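Local atomic coordinates of PP1b (PDB entry 6JDR), a protein that probably unwinds RNA and DNA duplexes with 5' to 3' polarity at the expense of ATP, as the helicase part of the arterivirus replicase polyprotein. Residues Arg5-Cys10 with Asp23-His28; Tyr16-Gly21 with His30-Cys35; Ser62-Val67 with Asn231-Leu236; Arg94-Arg99 with Thr123-Thr128. The protein carries 1 engineered substitution. All coordinates share one frame; numbering follows the deposited sequence.

Contact 1 of 4, residues Arg5-Cys10 with Asp23-His28; sequences RMCGYC and DVCVYH. With ZN (zinc ion), chain C.
Cys-7 and Cys-10 join Cys-25 and His-28 around a zinc ion, forming a three-cysteine, one-histidine site of the N-terminal zinc-binding domain. The three SG atoms and His-28 ND1 complete a four-ligand shell, with ND1 2.1 Å from the metal. Cys-7 SG lies anti to its backbone N (chi1 -179°), within range of the backbone N of Cys-25, which donates to it at 3.5 Å. Weaker bonds from Tyr-9 N and Cys-10 N reach the same sulfur, so three N-H groups, two of them weakly, point at it and probably temper its negative charge.

The His-28 ring is sandwiched between two tyrosines. Tyr-9 CB sits over the centre of the imidazole, 3.6 Å from the ring centroid, and the phenol ring follows in an offset stack with its plane tilted by 29°; Tyr-27 CD2 covers the opposite face. Val-24 CG1 lies alongside Tyr-9, meeting CE2 at 3.8 Å. The Tyr-9 OH bonds to Asp-65 in the short helix 63-67.

Beyond the metal, the two segments are joined by a backbone bond and a salt bridge. Gly-8 N gives a short bond of 2.7 Å to Asp-23 O. The Asp-23 carboxylate is shared between two arginines: OD1 pairs with Arg-94, while Arg-5 NH1 meets OD2 on its syn lone pair, and OD2 lies nearly in the guanidinium plane, at the edge, in a salt bridge of 3.2 Å.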
loop_
_atom_site.group_PDB
_atom_site.type_symbol
_atom_site.label_atom_id
_atom_site.label_comp_id
_atom_site.label_asym_id
_atom_site.label_seq_id
_atom_site.Cartn_x
_atom_site.Cartn_y
_atom_site.Cartn_z
ATOM N N ARG A 5 32.520 -1.922 5.702
ATOM C CA ARG A 5 31.307 -1.367 5.113
ATOM C C ARG A 5 31.149 -1.793 3.657
ATOM O O ARG A 5 32.132 -2.091 2.977
ATOM C CB ARG A 5 31.336 0.156 5.218
ATOM C CG ARG A 5 31.229 0.657 6.650
ATOM C CD ARG A 5 31.729 2.081 6.793
ATOM N NE ARG A 5 31.458 2.606 8.130
ATOM C CZ ARG A 5 30.274 3.058 8.544
ATOM N NH1 ARG A 5 29.219 3.063 7.732
ATOM N NH2 ARG A 5 30.144 3.514 9.786
ATOM N N MET A 6 29.903 -1.817 3.192
ATOM C CA MET A 6 29.583 -2.191 1.816
ATOM C C MET A 6 29.111 -0.970 1.023
ATOM O O MET A 6 28.539 -0.037 1.583
ATOM C CB MET A 6 28.508 -3.285 1.802
ATOM C CG MET A 6 28.799 -4.467 2.723
ATOM S SD MET A 6 30.406 -5.255 2.449
ATOM C CE MET A 6 29.952 -6.645 1.410
ATOM N N CYS A 7 29.349 -0.997 -0.286
ATOM C CA CYS A 7 29.005 0.107 -1.177
ATOM C C CYS A 7 27.497 0.331 -1.245
ATOM O O CYS A 7 26.728 -0.619 -1.362
ATOM C CB CYS A 7 29.554 -0.164 -2.583
ATOM S SG CYS A 7 29.240 1.143 -3.798
ATOM N N GLY A 8 27.086 1.595 -1.176
ATOM C CA GLY A 8 25.674 1.967 -1.254
ATOM C C GLY A 8 25.060 1.758 -2.626
ATOM O O GLY A 8 23.844 1.628 -2.741
ATOM N N TYR A 9 25.894 1.738 -3.666
ATOM C CA TYR A 9 25.432 1.466 -5.030
ATOM C C TYR A 9 25.338 -0.037 -5.295
ATOM O O TYR A 9 24.260 -0.554 -5.611
ATOM C CB TYR A 9 26.377 2.079 -6.067
ATOM C CG TYR A 9 26.395 3.591 -6.123
ATOM C CD1 TYR A 9 25.284 4.303 -6.567
ATOM C CD2 TYR A 9 27.535 4.309 -5.767
ATOM C CE1 TYR A 9 25.300 5.687 -6.637
ATOM C CE2 TYR A 9 27.562 5.692 -5.835
ATOM C CZ TYR A 9 26.441 6.377 -6.271
ATOM O OH TYR A 9 26.458 7.751 -6.337
ATOM N N CYS A 10 26.476 -0.723 -5.156
ATOM C CA CYS A 10 26.638 -2.099 -5.647
ATOM C C CYS A 10 26.871 -3.170 -4.578
ATOM O O CYS A 10 26.918 -4.356 -4.900
ATOM C CB CYS A 10 27.804 -2.147 -6.630
ATOM S SG CYS A 10 29.408 -1.848 -5.852
ATOM N N ASP A 23 28.505 5.255 1.583
ATOM C CA ASP A 23 29.664 4.361 1.459
ATOM C C ASP A 23 29.839 3.934 0.010
ATOM O O ASP A 23 28.874 3.531 -0.638
ATOM C CB ASP A 23 29.479 3.100 2.308
ATOM C CG ASP A 23 29.545 3.374 3.791
ATOM O OD1 ASP A 23 30.401 4.182 4.215
ATOM O OD2 ASP A 23 28.748 2.772 4.538
ATOM N N VAL A 24 31.070 4.008 -0.489
ATOM C CA VAL A 24 31.353 3.653 -1.875
ATOM C C VAL A 24 32.608 2.797 -2.016
ATOM O O VAL A 24 33.569 2.932 -1.252
ATOM C CB VAL A 24 31.485 4.902 -2.780
ATOM C CG1 VAL A 24 30.126 5.560 -2.981
ATOM C CG2 VAL A 24 32.483 5.901 -2.208
ATOM N N CYS A 25 32.575 1.914 -3.007
ATOM C CA CYS A 25 33.719 1.092 -3.366
ATOM C C CYS A 25 34.643 1.899 -4.266
ATOM O O CYS A 25 34.299 3.005 -4.693
ATOM C CB CYS A 25 33.246 -0.168 -4.092
ATOM S SG CYS A 25 32.450 0.160 -5.677
ATOM N N VAL A 26 35.804 1.328 -4.561
ATOM C CA VAL A 26 36.840 1.998 -5.343
ATOM C C VAL A 26 36.297 2.477 -6.691
ATOM O O VAL A 26 36.584 3.594 -7.125
ATOM C CB VAL A 26 38.059 1.059 -5.548
ATOM C CG1 VAL A 26 39.037 1.621 -6.577
ATOM C CG2 VAL A 26 38.770 0.823 -4.221
ATOM N N TYR A 27 35.511 1.631 -7.348
ATOM C CA TYR A 27 34.937 1.975 -8.644
ATOM C C TYR A 27 34.033 3.208 -8.547
ATOM O O TYR A 27 34.182 4.152 -9.318
ATOM C CB TYR A 27 34.157 0.785 -9.212
ATOM C CG TYR A 27 33.519 1.059 -10.553
ATOM C CD1 TYR A 27 34.294 1.178 -11.703
ATOM C CD2 TYR A 27 32.138 1.203 -10.674
ATOM C CE1 TYR A 27 33.714 1.434 -12.936
ATOM C CE2 TYR A 27 31.549 1.460 -11.900
ATOM C CZ TYR A 27 32.339 1.573 -13.027
ATOM O OH TYR A 27 31.756 1.827 -14.247
ATOM N N HIS A 28 33.125 3.205 -7.576
ATOM C CA HIS A 28 32.122 4.263 -7.459
ATOM C C HIS A 28 32.620 5.572 -6.851
ATOM O O HIS A 28 31.857 6.534 -6.761
ATOM C CB HIS A 28 30.908 3.758 -6.681
ATOM C CG HIS A 28 30.024 2.861 -7.482
ATOM N ND1 HIS A 28 29.966 1.501 -7.278
ATOM C CD2 HIS A 28 29.169 3.128 -8.498
ATOM C CE1 HIS A 28 29.108 0.969 -8.129
ATOM N NE2 HIS A 28 28.610 1.935 -8.880
HETATM ZN ZN ZN C . 30.146 0.166 -5.646
#

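Contact 2 of 4, residues Tyr16-Gly21 with His30-Cys35; sequences YATACG and HFHQHC. With ZN (zinc ion), chain B.
Thr-18 and His-32 pack closely beside the second zinc site of the zinc-binding domain, whose ligands are Cys-20 SG, His-32 NE2, His-34 ND1 and Cys-35 SG. The methyl CG2 of Thr-18 presses on one face of the imidazole, 3.3 Å from the ring centroid and almost on its normal, the two side chains crossing at about a right angle. Thr-18 OG1 turns to the backbone N of Leu-22 instead. Ala-19 CB lies 3.9 Å from Cys-35 SG. Thr-18 opens a type I turn, closed by a bond of 3.1 Å from Gly-21 N to Thr-18 O.

The solvent side, at His-34, is looser. This partly exposed ring is met across the contact at its edge, where Cys-20 SG lies 3.5 Å from ND1. With no direct hydrogen bond between the segments and a modest buried surface, the zinc ion probably does much of the joining.

Both histidines have their second ring nitrogen engaged: ND1 of His-32 bonds to Tyr-9 OH, and NE2 of His-34 to Val-71 O. Together with the metal bonds, these help to fix the rotation of each ring, and two thiolates with two neutral imidazoles would probably leave the site near neutrality.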
loop_
_atom_site.group_PDB
_atom_site.type_symbol
_atom_site.label_atom_id
_atom_site.label_comp_id
_atom_site.label_asym_id
_atom_site.label_seq_id
_atom_site.Cartn_x
_atom_site.Cartn_y
_atom_site.Cartn_z
ATOM N N TYR A 16 35.843 3.865 1.136
ATOM C CA TYR A 16 35.639 5.311 1.054
ATOM C C TYR A 16 34.169 5.680 1.198
ATOM O O TYR A 16 33.302 4.807 1.258
ATOM C CB TYR A 16 36.216 5.838 -0.262
ATOM C CG TYR A 16 37.679 5.487 -0.394
ATOM C CD1 TYR A 16 38.656 6.289 0.181
ATOM C CD2 TYR A 16 38.083 4.324 -1.045
ATOM C CE1 TYR A 16 39.996 5.962 0.092
ATOM C CE2 TYR A 16 39.424 3.988 -1.140
ATOM C CZ TYR A 16 40.376 4.810 -0.566
ATOM O OH TYR A 16 41.708 4.493 -0.653
ATOM N N ALA A 17 33.901 6.979 1.272
ATOM C CA ALA A 17 32.539 7.477 1.412
ATOM C C ALA A 17 32.383 8.863 0.795
ATOM O O ALA A 17 33.349 9.620 0.702
ATOM C CB ALA A 17 32.148 7.513 2.877
ATOM N N THR A 18 31.158 9.186 0.381
ATOM C CA THR A 18 30.844 10.521 -0.126
ATOM C C THR A 18 30.671 11.454 1.057
ATOM O O THR A 18 30.397 11.007 2.173
ATOM C CB THR A 18 29.555 10.550 -0.979
ATOM O OG1 THR A 18 28.407 10.299 -0.155
ATOM C CG2 THR A 18 29.622 9.515 -2.101
ATOM N N ALA A 19 30.821 12.749 0.810
ATOM C CA ALA A 19 30.609 13.756 1.844
ATOM C C ALA A 19 29.167 13.754 2.351
ATOM O O ALA A 19 28.906 14.174 3.475
ATOM C CB ALA A 19 30.978 15.135 1.317
ATOM N N CYS A 20 28.236 13.284 1.519
ATOM C CA CYS A 20 26.824 13.198 1.901
ATOM C C CYS A 20 26.448 11.868 2.583
ATOM O O CYS A 20 25.264 11.571 2.747
ATOM C CB CYS A 20 25.938 13.439 0.674
ATOM S SG CYS A 20 25.945 12.090 -0.520
ATOM N N GLY A 21 27.444 11.074 2.972
ATOM C CA GLY A 21 27.220 9.913 3.839
ATOM C C GLY A 21 27.044 8.565 3.159
ATOM O O GLY A 21 26.685 7.588 3.817
ATOM N N HIS A 30 34.359 7.500 -8.404
ATOM C CA HIS A 30 34.491 8.402 -9.550
ATOM C C HIS A 30 33.185 8.618 -10.339
ATOM O O HIS A 30 33.213 9.183 -11.431
ATOM C CB HIS A 30 35.596 7.875 -10.483
ATOM C CG HIS A 30 36.988 8.148 -9.994
ATOM N ND1 HIS A 30 37.459 7.693 -8.780
ATOM C CD2 HIS A 30 38.014 8.822 -10.566
ATOM C CE1 HIS A 30 38.712 8.080 -8.624
ATOM N NE2 HIS A 30 39.074 8.766 -9.694
ATOM N N PHE A 31 32.051 8.182 -9.791
ATOM C CA PHE A 31 30.757 8.348 -10.463
ATOM C C PHE A 31 29.701 8.977 -9.544
ATOM O O PHE A 31 28.508 8.673 -9.647
ATOM C CB PHE A 31 30.267 7.001 -11.005
ATOM C CG PHE A 31 31.197 6.375 -12.004
ATOM C CD1 PHE A 31 31.112 6.697 -13.353
ATOM C CD2 PHE A 31 32.161 5.462 -11.597
ATOM C CE1 PHE A 31 31.968 6.119 -14.280
ATOM C CE2 PHE A 31 33.020 4.879 -12.519
ATOM C CZ PHE A 31 32.925 5.207 -13.862
ATOM N N HIS A 32 30.146 9.877 -8.669
ATOM C CA HIS A 32 29.265 10.561 -7.727
ATOM C C HIS A 32 29.498 12.064 -7.821
ATOM O O HIS A 32 30.311 12.630 -7.090
ATOM C CB HIS A 32 29.530 10.054 -6.312
ATOM C CG HIS A 32 28.555 10.552 -5.294
ATOM N ND1 HIS A 32 27.401 9.873 -4.972
ATOM C CD2 HIS A 32 28.573 11.655 -4.510
ATOM C CE1 HIS A 32 26.745 10.539 -4.040
ATOM N NE2 HIS A 32 27.438 11.621 -3.738
ATOM N N GLN A 33 28.774 12.706 -8.729
ATOM C CA GLN A 33 28.981 14.122 -9.022
ATOM C C GLN A 33 28.272 15.040 -8.027
ATOM O O GLN A 33 28.494 16.246 -8.030
ATOM C CB GLN A 33 28.526 14.431 -10.452
ATOM C CG GLN A 33 29.256 13.602 -11.500
ATOM C CD GLN A 33 28.938 14.021 -12.922
ATOM O OE1 GLN A 33 27.807 14.385 -13.237
ATOM N NE2 GLN A 33 29.937 13.960 -13.793
ATOM N N HIS A 34 27.428 14.460 -7.180
ATOM C CA HIS A 34 26.661 15.204 -6.176
ATOM C C HIS A 34 27.531 15.989 -5.194
ATOM O O HIS A 34 27.217 17.126 -4.848
ATOM C CB HIS A 34 25.765 14.224 -5.411
ATOM C CG HIS A 34 24.995 14.845 -4.292
ATOM N ND1 HIS A 34 25.236 14.543 -2.971
ATOM C CD2 HIS A 34 23.981 15.739 -4.294
ATOM C CE1 HIS A 34 24.412 15.230 -2.203
ATOM N NE2 HIS A 34 23.640 15.967 -2.981
ATOM N N CYS A 35 28.620 15.379 -4.743
ATOM C CA CYS A 35 29.476 15.994 -3.727
ATOM C C CYS A 35 30.851 15.324 -3.716
ATOM O O CYS A 35 31.030 14.277 -4.339
ATOM C CB CYS A 35 28.809 15.900 -2.349
ATOM S SG CYS A 35 28.643 14.222 -1.711
HETATM ZN ZN ZN B . 26.774 13.137 -2.371
#

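Contact 3 of 4, residues Ser62-Val67 with Asn231-Leu236; sequences SPLDEV and NHLDVL
Leu-64 and Val-67 of the short helix 63-67 pack against Leu-233 and Leu-236 of helix 232-239, a helix-helix contact between a segment that follows the zinc-ligand loops in the chain and the P-loop helicase core. In that core, helix 232-239 is the connection of a beta-alpha-beta crossover between the parallel strands 222-224 and 245-248. The two short helical segments run at 143° to each other, with axes 10.4 Å apart.

Asn-231 opens the second helix as its N-cap, OD1 accepting from Asp-234 N at 2.9 Å. At His-232 only the base of the side chain takes part: CB lies 4.0 Å from Val-67 CG1, while the ring leads away to Ser-260, a ligand of a bound zinc ion. Leu-233 offers Val-67 CG1 both backbone and side chain, its CB being 3.9 Å from that methyl. With CG anti to the backbone N (chi1 -174°) and chi2 at 65° placing CD1, Leu-233 CD1 comes within 4.2 Å of Leu-64 CD1. About one turn after Leu-233, Leu-236 reaches toward Val-67 tip to tip, its CD1 4.0 Å from CG2, and it also touches Val-137 of helix 134-142.

A capping box of Ser-62 and Asp-65 begins the first helix; Leu-64, whose N donates to Ser-62 OG, completes the apolar cluster by placing CD1 3.9 Å from Leu-236 CD1.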
loop_
_atom_site.group_PDB
_atom_site.type_symbol
_atom_site.label_atom_id
_atom_site.label_comp_id
_atom_site.label_asym_id
_atom_site.label_seq_id
_atom_site.Cartn_x
_atom_site.Cartn_y
_atom_site.Cartn_z
ATOM N N SER A 62 23.447 5.032 -11.236
ATOM C CA SER A 62 22.259 4.632 -10.495
ATOM C C SER A 62 21.193 5.726 -10.568
ATOM O O SER A 62 21.522 6.904 -10.730
ATOM C CB SER A 62 22.642 4.360 -9.038
ATOM O OG SER A 62 21.509 4.308 -8.189
ATOM N N PRO A 63 19.908 5.343 -10.444
ATOM C CA PRO A 63 18.851 6.346 -10.312
ATOM C C PRO A 63 19.033 7.246 -9.090
ATOM O O PRO A 63 18.525 8.370 -9.076
ATOM C CB PRO A 63 17.581 5.502 -10.172
ATOM C CG PRO A 63 17.909 4.220 -10.860
ATOM C CD PRO A 63 19.353 3.980 -10.539
ATOM N N LEU A 64 19.749 6.755 -8.078
ATOM C CA LEU A 64 20.105 7.572 -6.915
ATOM C C LEU A 64 20.745 8.884 -7.335
ATOM O O LEU A 64 20.485 9.928 -6.746
ATOM C CB LEU A 64 21.074 6.820 -6.005
ATOM C CG LEU A 64 21.548 7.555 -4.747
ATOM C CD1 LEU A 64 20.382 7.848 -3.814
ATOM C CD2 LEU A 64 22.613 6.742 -4.026
ATOM N N ASP A 65 21.586 8.819 -8.357
ATOM C CA ASP A 65 22.333 9.983 -8.803
ATOM C C ASP A 65 21.404 11.010 -9.437
ATOM O O ASP A 65 21.607 12.211 -9.284
ATOM C CB ASP A 65 23.436 9.552 -9.772
ATOM C CG ASP A 65 24.381 8.540 -9.152
ATOM O OD1 ASP A 65 24.894 8.819 -8.047
ATOM O OD2 ASP A 65 24.593 7.464 -9.752
ATOM N N GLU A 66 20.379 10.531 -10.135
ATOM C CA GLU A 66 19.379 11.414 -10.715
ATOM C C GLU A 66 18.558 12.070 -9.615
ATOM O O GLU A 66 18.323 13.278 -9.644
ATOM C CB GLU A 66 18.471 10.647 -11.672
ATOM C CG GLU A 66 19.185 10.090 -12.898
ATOM C CD GLU A 66 19.826 11.166 -13.754
ATOM O OE1 GLU A 66 19.176 12.196 -14.046
ATOM O OE2 GLU A 66 20.992 10.975 -14.145
ATOM N N VAL A 67 18.148 11.277 -8.629
ATOM C CA VAL A 67 17.440 11.808 -7.465
ATOM C C VAL A 67 18.259 12.915 -6.792
ATOM O O VAL A 67 17.731 13.984 -6.481
ATOM C CB VAL A 67 17.113 10.694 -6.451
ATOM C CG1 VAL A 67 16.635 11.271 -5.124
ATOM C CG2 VAL A 67 16.056 9.761 -7.023
ATOM N N ASN A 231 8.610 12.864 -1.498
ATOM C CA ASN A 231 10.016 13.186 -1.723
ATOM C C ASN A 231 10.770 11.937 -2.157
ATOM O O ASN A 231 10.745 10.924 -1.466
ATOM C CB ASN A 231 10.630 13.765 -0.445
ATOM C CG ASN A 231 12.107 14.095 -0.597
ATOM O OD1 ASN A 231 12.953 13.199 -0.681
ATOM N ND2 ASN A 231 12.427 15.385 -0.605
ATOM N N HIS A 232 11.454 12.022 -3.294
ATOM C CA HIS A 232 12.060 10.843 -3.919
ATOM C C HIS A 232 13.139 10.216 -3.045
ATOM O O HIS A 232 13.176 9.001 -2.891
ATOM C CB HIS A 232 12.634 11.186 -5.297
ATOM C CG HIS A 232 11.599 11.567 -6.306
ATOM N ND1 HIS A 232 11.898 11.764 -7.638
ATOM C CD2 HIS A 232 10.268 11.788 -6.183
ATOM C CE1 HIS A 232 10.800 12.105 -8.288
ATOM N NE2 HIS A 232 9.796 12.126 -7.428
ATOM N N LEU A 233 13.998 11.048 -2.465
ATOM C CA LEU A 233 15.082 10.561 -1.614
ATOM C C LEU A 233 14.555 9.902 -0.340
ATOM O O LEU A 233 15.088 8.879 0.093
ATOM C CB LEU A 233 16.050 11.701 -1.259
ATOM C CG LEU A 233 17.315 11.290 -0.491
ATOM C CD1 LEU A 233 18.201 10.383 -1.335
ATOM C CD2 LEU A 233 18.094 12.514 -0.036
ATOM N N ASP A 234 13.516 10.481 0.261
ATOM C CA ASP A 234 12.901 9.877 1.445
ATOM C C ASP A 234 12.299 8.511 1.129
ATOM O O ASP A 234 12.329 7.610 1.962
ATOM C CB ASP A 234 11.816 10.782 2.032
ATOM C CG ASP A 234 12.379 12.003 2.716
ATOM O OD1 ASP A 234 13.541 11.960 3.165
ATOM O OD2 ASP A 234 11.658 13.011 2.820
ATOM N N VAL A 235 11.749 8.363 -0.070
ATOM C CA VAL A 235 11.179 7.089 -0.483
ATOM C C VAL A 235 12.282 6.034 -0.591
ATOM O O VAL A 235 12.101 4.889 -0.169
ATOM C CB VAL A 235 10.402 7.213 -1.810
ATOM C CG1 VAL A 235 10.049 5.843 -2.368
ATOM C CG2 VAL A 235 9.143 8.037 -1.595
ATOM N N LEU A 236 13.423 6.431 -1.146
ATOM C CA LEU A 236 14.572 5.538 -1.232
ATOM C C LEU A 236 15.114 5.164 0.152
ATOM O O LEU A 236 15.575 4.043 0.350
ATOM C CB LEU A 236 15.673 6.160 -2.086
ATOM C CG LEU A 236 15.372 6.320 -3.577
ATOM C CD1 LEU A 236 16.582 6.918 -4.273
ATOM C CD2 LEU A 236 14.997 4.988 -4.209
#

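Contact 4 of 4, residues Arg94-Arg99 with Thr123-Thr128; sequences RYQTRR and TALLPT
Arg-94 folds round Leu-125 through bends at chi2 (136°), which places CD, and chi3 (58°), which places NE. The curled chain bends over one methyl group: Leu-125 CD2 is 4.0 Å from Arg-94 CB, and equally close to NE, CZ and NH2. The methyl lies over one face of the guanidinium, offset toward its rim, so the flat cation is covered by an apolar group while its polar end remains engaged, NH2 forming a salt bridge with Asp-23. Leu-125 uses its other methyl, CD1, on Gln-96, meeting CG at 4.1 Å.

The backbones pair as antiparallel strands. Gln-96 and Thr-123 are a hydrogen-bonded pair: Gln-96 N donates to Thr-123 O at 2.9 Å, and Thr-123 N returns a longer bond of 3.2 Å to Gln-96 O. Tyr-95 and Ala-124 follow as a non-hydrogen-bonded pair, and beyond them Leu-125 N donates to Arg-94 O at 2.9 Å.

Side chains separate onto the two faces of the sheet. On one, Tyr-95 CE1 rests 3.5 Å from Ala-124 CB, and the phenol OH bonds to Asp-91 O. On the other, Thr-123 OG1 lies 3.5 Å from Gln-96 CB.

Together the strands 93-97 and 118-124 are the inner pair of a four-stranded antiparallel sheet, with 79-83 and 100-104 at its margins, consistent with the accessory 1B domain of arterivirus superfamily 1 helicases.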
loop_
_atom_site.group_PDB
_atom_site.type_symbol
_atom_site.label_atom_id
_atom_site.label_comp_id
_atom_site.label_asym_id
_atom_site.label_seq_id
_atom_site.Cartn_x
_atom_site.Cartn_y
_atom_site.Cartn_z
ATOM N N ARG A 94 30.943 10.096 11.628
ATOM C CA ARG A 94 32.032 9.827 10.692
ATOM C C ARG A 94 32.597 11.131 10.121
ATOM O O ARG A 94 31.843 12.027 9.739
ATOM C CB ARG A 94 31.534 8.904 9.579
ATOM C CG ARG A 94 32.559 7.886 9.099
ATOM C CD ARG A 94 31.933 6.508 8.941
ATOM N NE ARG A 94 30.805 6.516 8.006
ATOM C CZ ARG A 94 30.820 6.020 6.767
ATOM N NH1 ARG A 94 31.910 5.443 6.256
ATOM N NH2 ARG A 94 29.720 6.095 6.026
ATOM N N TYR A 95 33.927 11.225 10.077
ATOM C CA TYR A 95 34.626 12.470 9.754
ATOM C C TYR A 95 35.808 12.236 8.814
ATOM O O TYR A 95 36.494 11.218 8.919
ATOM C CB TYR A 95 35.164 13.109 11.034
ATOM C CG TYR A 95 34.127 13.448 12.085
ATOM C CD1 TYR A 95 33.579 14.726 12.161
ATOM C CD2 TYR A 95 33.714 12.500 13.024
ATOM C CE1 TYR A 95 32.642 15.049 13.129
ATOM C CE2 TYR A 95 32.775 12.815 13.995
ATOM C CZ TYR A 95 32.242 14.092 14.045
ATOM O OH TYR A 95 31.307 14.424 15.006
ATOM N N GLN A 96 36.049 13.185 7.909
ATOM C CA GLN A 96 37.269 13.194 7.096
ATOM C C GLN A 96 38.330 14.011 7.827
ATOM O O GLN A 96 38.037 15.082 8.356
ATOM C CB GLN A 96 37.020 13.802 5.709
ATOM C CG GLN A 96 36.183 12.949 4.765
ATOM C CD GLN A 96 36.929 11.750 4.199
ATOM O OE1 GLN A 96 38.122 11.559 4.452
ATOM N NE2 GLN A 96 36.220 10.929 3.426
ATOM N N THR A 97 39.553 13.488 7.858
ATOM C CA THR A 97 40.689 14.141 8.507
ATOM C C THR A 97 41.934 13.917 7.661
ATOM O O THR A 97 41.884 13.187 6.672
ATOM C CB THR A 97 40.955 13.548 9.903
ATOM O OG1 THR A 97 41.403 12.192 9.768
ATOM C CG2 THR A 97 39.699 13.587 10.765
ATOM N N ARG A 98 43.055 14.520 8.062
ATOM C CA ARG A 98 44.335 14.306 7.373
ATOM C C ARG A 98 44.778 12.838 7.403
ATOM O O ARG A 98 45.517 12.397 6.530
ATOM C CB ARG A 98 45.436 15.213 7.943
ATOM C CG ARG A 98 45.829 14.946 9.392
ATOM C CD ARG A 98 47.004 15.821 9.808
ATOM N NE ARG A 98 47.410 15.587 11.195
ATOM C CZ ARG A 98 46.905 16.204 12.265
ATOM N NH1 ARG A 98 45.948 17.123 12.148
ATOM N NH2 ARG A 98 47.360 15.896 13.474
ATOM N N ARG A 99 44.314 12.091 8.404
ATOM C CA ARG A 99 44.531 10.642 8.474
ATOM C C ARG A 99 43.414 9.851 7.769
ATOM O O ARG A 99 43.206 8.672 8.058
ATOM C CB ARG A 99 44.662 10.203 9.944
ATOM C CG ARG A 99 46.065 10.351 10.527
ATOM C CD ARG A 99 46.795 9.013 10.569
ATOM N NE ARG A 99 48.224 9.151 10.861
ATOM C CZ ARG A 99 49.166 9.454 9.965
ATOM N NH1 ARG A 99 48.856 9.668 8.688
ATOM N NH2 ARG A 99 50.436 9.550 10.350
ATOM N N THR A 123 35.891 17.403 8.899
ATOM C CA THR A 123 34.595 17.668 8.299
ATOM C C THR A 123 33.747 16.423 8.491
ATOM O O THR A 123 34.151 15.327 8.101
ATOM C CB THR A 123 34.713 17.982 6.797
ATOM O OG1 THR A 123 35.393 16.908 6.136
ATOM C CG2 THR A 123 35.486 19.276 6.581
ATOM N N ALA A 124 32.586 16.592 9.115
ATOM C CA ALA A 124 31.657 15.492 9.329
ATOM C C ALA A 124 30.945 15.128 8.031
ATOM O O ALA A 124 30.609 16.005 7.231
ATOM C CB ALA A 124 30.633 15.865 10.392
ATOM N N LEU A 125 30.726 13.832 7.827
ATOM C CA LEU A 125 29.841 13.356 6.767
ATOM C C LEU A 125 28.410 13.732 7.110
ATOM O O LEU A 125 27.989 13.598 8.261
ATOM C CB LEU A 125 29.948 11.837 6.606
ATOM C CG LEU A 125 30.970 11.327 5.588
ATOM C CD1 LEU A 125 32.316 12.015 5.747
ATOM C CD2 LEU A 125 31.114 9.816 5.707
ATOM N N LEU A 126 27.667 14.206 6.114
ATOM C CA LEU A 126 26.260 14.547 6.303
ATOM C C LEU A 126 25.422 13.272 6.407
ATOM O O LEU A 126 25.832 12.209 5.928
ATOM C CB LEU A 126 25.751 15.411 5.145
ATOM C CG LEU A 126 26.435 16.770 4.957
ATOM C CD1 LEU A 126 26.022 17.413 3.646
ATOM C CD2 LEU A 126 26.124 17.703 6.116
ATOM N N PRO A 127 24.239 13.367 7.033
ATOM C CA PRO A 127 23.367 12.194 7.123
ATOM C C PRO A 127 22.571 11.899 5.844
ATOM O O PRO A 127 21.880 10.882 5.793
ATOM C CB PRO A 127 22.417 12.562 8.269
ATOM C CG PRO A 127 22.332 14.051 8.220
ATOM C CD PRO A 127 23.677 14.531 7.746
ATOM N N THR A 128 22.673 12.758 4.825
ATOM C CA THR A 128 21.848 12.642 3.620
ATOM C C THR A 128 21.649 11.201 3.153
ATOM O O THR A 128 20.513 10.741 3.041
ATOM C CB THR A 128 22.426 13.455 2.445
ATOM O OG1 THR A 128 22.820 14.759 2.895
ATOM C CG2 THR A 128 21.394 13.595 1.323
#

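Contacts 1 and 2 alternate along the chain, and their centres lie about 10 Å apart. They share the two-stranded sheet 16-17/23-24, so two zinc sites are interleaved within one zinc-binding domain. Contact 3 closes much later, over a long loop in which contact 4 is nested; their centres are about 22 Å apart. Contact 4 lies on the four-stranded sheet, its centre about 12 Å from that of contact 2, where Leu-126 N probably hydrogen-bonds to Ala-19 O. Contacts 1 and 3 have centres about 16 Å apart. Asp-23 with Arg-94 and Ala-19 with Leu-126 tie the zinc-binding domain to the probable 1B sheet, while contact 3 reaches the P-loop core.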